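Local coordinates for protein L-asparaginase I (Vibrio cholerae, PDB 2OCD) that probably catalyses the hydrolysis of L-asparagine to L-aspartate and ammonium, working as a homotetramer of the asparaginase 1 family, at residues 132-137 / 148-153; 235-240 / 308-313. All blocks are in the same frame, centred on the assembly; numbering follows the deposited sequence.

In the fold
Along the chain the two contacts come in series: contact 1 is complete before contact 2 opens, and neither encloses the other. Contact 1 (132-137 with 148-153) closes a short loop of 10 residues, packing helix 127-141 against strand 147-151, the strand that follows it in the N-terminal family region. Contact 2 (235-240 with 308-313) spans 67 residues in the C-terminal region and brings helix 303-315 back onto strand 237-242. Their centres lie 29 Å apart on opposite sides of the chain's centre, and their nearest atoms are about 12 Å apart. Contact 1 ties its helix to the mixed sheet, contact 2 to the parallel four-stranded one.

Contact 1: residues 132-137 / 148-153; sequences LLNALH and TLFFNN
The apolar contact between helix 127-141 and strand 147-151 rests on F150, whose ring reaches N134 and A135. Its far end meets the first side-chain carbon of N134: CZ of F150 is 3.6 Å from CB of N134, and CE2 of F150 is 3.7 Å from the same CB. The amide plane of N134 stands 65° from the ring plane. The CB of F150 already points toward the helix, and with CG opposite the backbone N (chi1 -173°) the ring continues to N134. Looser packing continues at A135, whose backbone N is 4.2 Å from CE2 of F150; between the side chains, CB of A135 is 4.4 Å from CD2 of F150. The A135 CA is also the nearest to that of F150, at 6.7 Å.

No hydrogen bond crosses between the two segments; the polar links run within the helix or to neighbouring elements. Inside the helix, L136 N donates to L132 O and H137 N to L133 O. On the strand, F150 pairs through its backbone with V114, and its O is hydrogen-bonded to T115 OG1.

All three touching residues are buried, and I113 of strand 112-115 touches both A135 and F150. Strand 112-115, helix 127-141 and strand 147-151 follow one another in the chain, and the two strands are parallel neighbours in the mixed sheet: a beta-alpha-beta unit, whose connecting helix this contact packs against the second strand.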
# COMPACT_ATOMS: atom_id res chain seq x y z
N LEU B 132 -3.99 -12.28 21.30
CA LEU B 132 -3.49 -13.00 22.46
C LEU B 132 -2.76 -14.29 22.07
O LEU B 132 -1.73 -14.66 22.67
CB LEU B 132 -4.61 -13.33 23.44
CG LEU B 132 -4.18 -13.95 24.77
CD1 LEU B 132 -3.07 -13.19 25.50
CD2 LEU B 132 -5.39 -14.14 25.67
N LEU B 133 -3.30 -14.98 21.08
CA LEU B 133 -2.71 -16.20 20.59
C LEU B 133 -1.27 -15.95 20.17
O LEU B 133 -0.35 -16.60 20.62
CB LEU B 133 -3.55 -16.75 19.45
CG LEU B 133 -3.66 -18.26 19.49
CD1 LEU B 133 -4.95 -18.72 18.78
CD2 LEU B 133 -2.36 -18.79 18.83
N ASN B 134 -1.06 -14.99 19.29
CA ASN B 134 0.30 -14.77 18.80
C ASN B 134 1.23 -14.06 19.80
O ASN B 134 2.46 -14.25 19.73
CB ASN B 134 0.26 -13.96 17.50
CG ASN B 134 -0.24 -14.76 16.31
OD1 ASN B 134 -0.38 -15.99 16.37
ND2 ASN B 134 -0.53 -14.04 15.20
N ALA B 135 0.67 -13.23 20.69
CA ALA B 135 1.46 -12.59 21.73
C ALA B 135 2.05 -13.68 22.55
O ALA B 135 3.26 -13.68 22.85
CB ALA B 135 0.62 -11.68 22.64
N LEU B 136 1.20 -14.64 22.91
CA LEU B 136 1.67 -15.79 23.63
C LEU B 136 2.71 -16.57 22.82
O LEU B 136 3.79 -16.86 23.33
CB LEU B 136 0.51 -16.69 24.08
CG LEU B 136 -0.24 -16.22 25.35
CD1 LEU B 136 -1.42 -17.17 25.72
CD2 LEU B 136 0.70 -16.02 26.57
N HIS B 137 2.42 -16.89 21.57
CA HIS B 137 3.35 -17.65 20.76
C HIS B 137 4.69 -16.91 20.59
O HIS B 137 5.76 -17.53 20.65
CB HIS B 137 2.72 -17.98 19.39
CG HIS B 137 3.64 -18.69 18.44
ND1 HIS B 137 4.20 -19.91 18.72
CD2 HIS B 137 4.06 -18.36 17.19
CE1 HIS B 137 4.93 -20.31 17.69
NE2 HIS B 137 4.85 -19.39 16.75
N THR B 148 7.25 -4.54 24.36
CA THR B 148 6.73 -4.45 22.99
C THR B 148 5.19 -4.38 22.99
O THR B 148 4.54 -4.52 24.05
CB THR B 148 7.22 -5.66 22.16
OG1 THR B 148 6.79 -6.89 22.78
CG2 THR B 148 8.79 -5.64 22.03
N LEU B 149 4.62 -4.13 21.81
CA LEU B 149 3.17 -3.84 21.68
C LEU B 149 2.66 -4.58 20.47
O LEU B 149 3.17 -4.39 19.36
CB LEU B 149 2.90 -2.33 21.57
CG LEU B 149 1.46 -1.78 21.60
CD1 LEU B 149 1.34 -0.31 22.11
CD2 LEU B 149 0.77 -1.82 20.27
N PHE B 150 1.70 -5.46 20.69
CA PHE B 150 1.24 -6.27 19.60
C PHE B 150 -0.18 -5.85 19.19
O PHE B 150 -1.11 -5.84 20.03
CB PHE B 150 1.34 -7.73 19.99
CG PHE B 150 1.03 -8.66 18.89
CD1 PHE B 150 1.88 -8.78 17.80
CD2 PHE B 150 -0.07 -9.45 18.92
CE1 PHE B 150 1.60 -9.65 16.74
CE2 PHE B 150 -0.34 -10.31 17.86
CZ PHE B 150 0.49 -10.39 16.79
N PHE B 151 -0.33 -5.47 17.91
CA PHE B 151 -1.63 -5.11 17.34
C PHE B 151 -1.55 -5.12 15.81
O PHE B 151 -0.45 -4.94 15.25
CB PHE B 151 -2.09 -3.74 17.84
CG PHE B 151 -3.55 -3.66 18.24
CD1 PHE B 151 -3.96 -4.09 19.49
CD2 PHE B 151 -4.50 -3.10 17.39
CE1 PHE B 151 -5.31 -3.98 19.89
CE2 PHE B 151 -5.84 -2.96 17.75
CZ PHE B 151 -6.25 -3.39 19.00
N ASN B 152 -2.69 -5.31 15.15
CA ASN B 152 -2.73 -5.36 13.69
C ASN B 152 -1.65 -6.31 13.16
O ASN B 152 -0.90 -5.94 12.29
CB ASN B 152 -2.53 -3.95 13.06
CG ASN B 152 -3.35 -2.82 13.78
OD1 ASN B 152 -2.81 -2.06 14.61
ND2 ASN B 152 -4.64 -2.71 13.45
N ASN B 153 -1.47 -7.48 13.76
CA ASN B 153 -0.50 -8.48 13.28
C ASN B 153 0.97 -8.06 13.26
O ASN B 153 1.81 -8.66 12.57
CB ASN B 153 -0.88 -8.98 11.89
CG ASN B 153 -2.26 -9.56 11.85
OD1 ASN B 153 -2.63 -10.39 12.69
ND2 ASN B 153 -3.04 -9.12 10.89

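Contact 2: residues 235-240 / 308-313; sequences VNAMIL and AKLHYL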
# COMPACT_ATOMS: atom_id res chain seq x y z
N VAL B 235 4.80 23.33 37.14
CA VAL B 235 5.37 22.59 36.02
C VAL B 235 6.88 22.41 36.12
O VAL B 235 7.62 23.36 36.26
CB VAL B 235 4.96 23.26 34.73
CG1 VAL B 235 5.93 22.90 33.61
CG2 VAL B 235 3.48 22.86 34.42
N ASN B 236 7.34 21.17 36.09
CA ASN B 236 8.79 20.94 36.10
C ASN B 236 9.38 20.51 34.73
O ASN B 236 10.62 20.42 34.58
CB ASN B 236 9.16 19.91 37.17
CG ASN B 236 8.50 18.56 36.93
OD1 ASN B 236 7.86 18.33 35.89
ND2 ASN B 236 8.65 17.65 37.90
N ALA B 237 8.51 20.21 33.76
CA ALA B 237 8.94 19.87 32.40
C ALA B 237 7.90 20.30 31.37
O ALA B 237 6.75 20.60 31.72
CB ALA B 237 9.27 18.37 32.24
N MSE B 238 8.33 20.33 30.11
CA MSE B 238 7.64 21.03 29.05
C MSE B 238 8.02 20.42 27.70
O MSE B 238 9.17 20.51 27.24
CB MSE B 238 8.09 22.49 29.11
CG MSE B 238 7.91 23.36 27.84
SE MSE B 238 6.08 23.89 27.61
CE MSE B 238 5.49 23.89 29.51
N ILE B 239 7.06 19.81 27.05
CA ILE B 239 7.23 19.30 25.69
C ILE B 239 6.70 20.33 24.67
O ILE B 239 5.57 20.76 24.71
CB ILE B 239 6.53 17.93 25.50
CG1 ILE B 239 7.08 16.92 26.50
CG2 ILE B 239 6.72 17.39 24.07
CD1 ILE B 239 6.30 15.60 26.49
N LEU B 240 7.56 20.69 23.73
CA LEU B 240 7.26 21.68 22.73
C LEU B 240 7.07 20.98 21.42
O LEU B 240 8.03 20.45 20.93
CB LEU B 240 8.46 22.56 22.64
CG LEU B 240 8.29 24.03 22.49
CD1 LEU B 240 7.49 24.58 23.68
CD2 LEU B 240 9.76 24.53 22.43
N ALA B 308 6.76 9.64 28.89
CA ALA B 308 7.27 8.53 29.64
C ALA B 308 8.65 8.75 30.22
O ALA B 308 8.89 8.37 31.37
CB ALA B 308 7.30 7.35 28.78
N LYS B 309 9.57 9.29 29.38
CA LYS B 309 11.01 9.27 29.65
C LYS B 309 11.23 10.35 30.67
O LYS B 309 12.00 10.17 31.63
CB LYS B 309 11.82 9.49 28.37
CG LYS B 309 13.37 9.27 28.47
CD LYS B 309 14.09 9.53 27.14
CE LYS B 309 15.60 9.30 27.13
NZ LYS B 309 16.25 9.64 25.75
N LEU B 310 10.53 11.47 30.48
CA LEU B 310 10.54 12.55 31.47
C LEU B 310 10.03 12.07 32.85
O LEU B 310 10.60 12.44 33.90
CB LEU B 310 9.75 13.77 30.97
CG LEU B 310 10.46 14.79 30.03
CD1 LEU B 310 9.46 15.68 29.29
CD2 LEU B 310 11.53 15.68 30.72
N HIS B 311 8.99 11.22 32.87
CA HIS B 311 8.43 10.76 34.14
C HIS B 311 9.39 9.79 34.82
O HIS B 311 9.48 9.69 36.05
CB HIS B 311 7.10 10.03 33.94
CG HIS B 311 5.86 10.89 33.95
ND1 HIS B 311 5.40 11.57 32.84
CD2 HIS B 311 4.90 11.06 34.90
CE1 HIS B 311 4.26 12.18 33.13
NE2 HIS B 311 3.93 11.89 34.38
N TYR B 312 10.07 9.00 34.01
CA TYR B 312 11.14 8.12 34.50
C TYR B 312 12.18 8.97 35.19
O TYR B 312 12.36 8.81 36.39
CB TYR B 312 11.76 7.33 33.37
CG TYR B 312 13.08 6.72 33.70
CD1 TYR B 312 13.20 5.84 34.74
CD2 TYR B 312 14.21 7.01 32.97
CE1 TYR B 312 14.42 5.26 35.07
CE2 TYR B 312 15.44 6.44 33.29
CZ TYR B 312 15.54 5.56 34.34
OH TYR B 312 16.75 4.96 34.67
N LEU B 313 12.81 9.88 34.45
CA LEU B 313 13.97 10.63 34.94
C LEU B 313 13.66 11.64 36.04
O LEU B 313 14.40 11.76 37.04
CB LEU B 313 14.66 11.38 33.80
CG LEU B 313 15.36 10.52 32.75
CD1 LEU B 313 15.56 11.40 31.54
CD2 LEU B 313 16.73 9.90 33.24
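L310 projects from helix 303-315 onto A237 and I239 of strand 237-242, and the tight part of the contact is confined to these three buried side chains. Both methyls of L310 are used. CD2 of L310 lies 3.8 Å from CB of A237, while CD1 of L310 is 4.0 Å from that CB and 3.9 Å from CG1 of I239. The L310 side chain therefore bridges two residues one apart on the strand, A237 and I239, whose CB atoms both point toward the helix. Placing CG1 of I239 beside the backbone N (chi1 -58°) directs it to CD1 of L310. The side chains of I239 and L310 run in opposed directions. The interaction is wholly apolar, and the closest CA atoms, those of A237 and L310, are 7.6 Å apart.

Beyond A237 the packing ends: partly exposed N236 makes no contact with 308-313, and its ND2 is hydrogen-bonded to OE1 of Q211. Y312, also partly exposed, lies on the helix turned from the strand and touches N206.

I213 and I267, from the strands flanking 237-242 in the parallel sheet, also touch L310. M327 of helix 320-327 also touches it, placing this leucine between the sheet and the last helix of the chain.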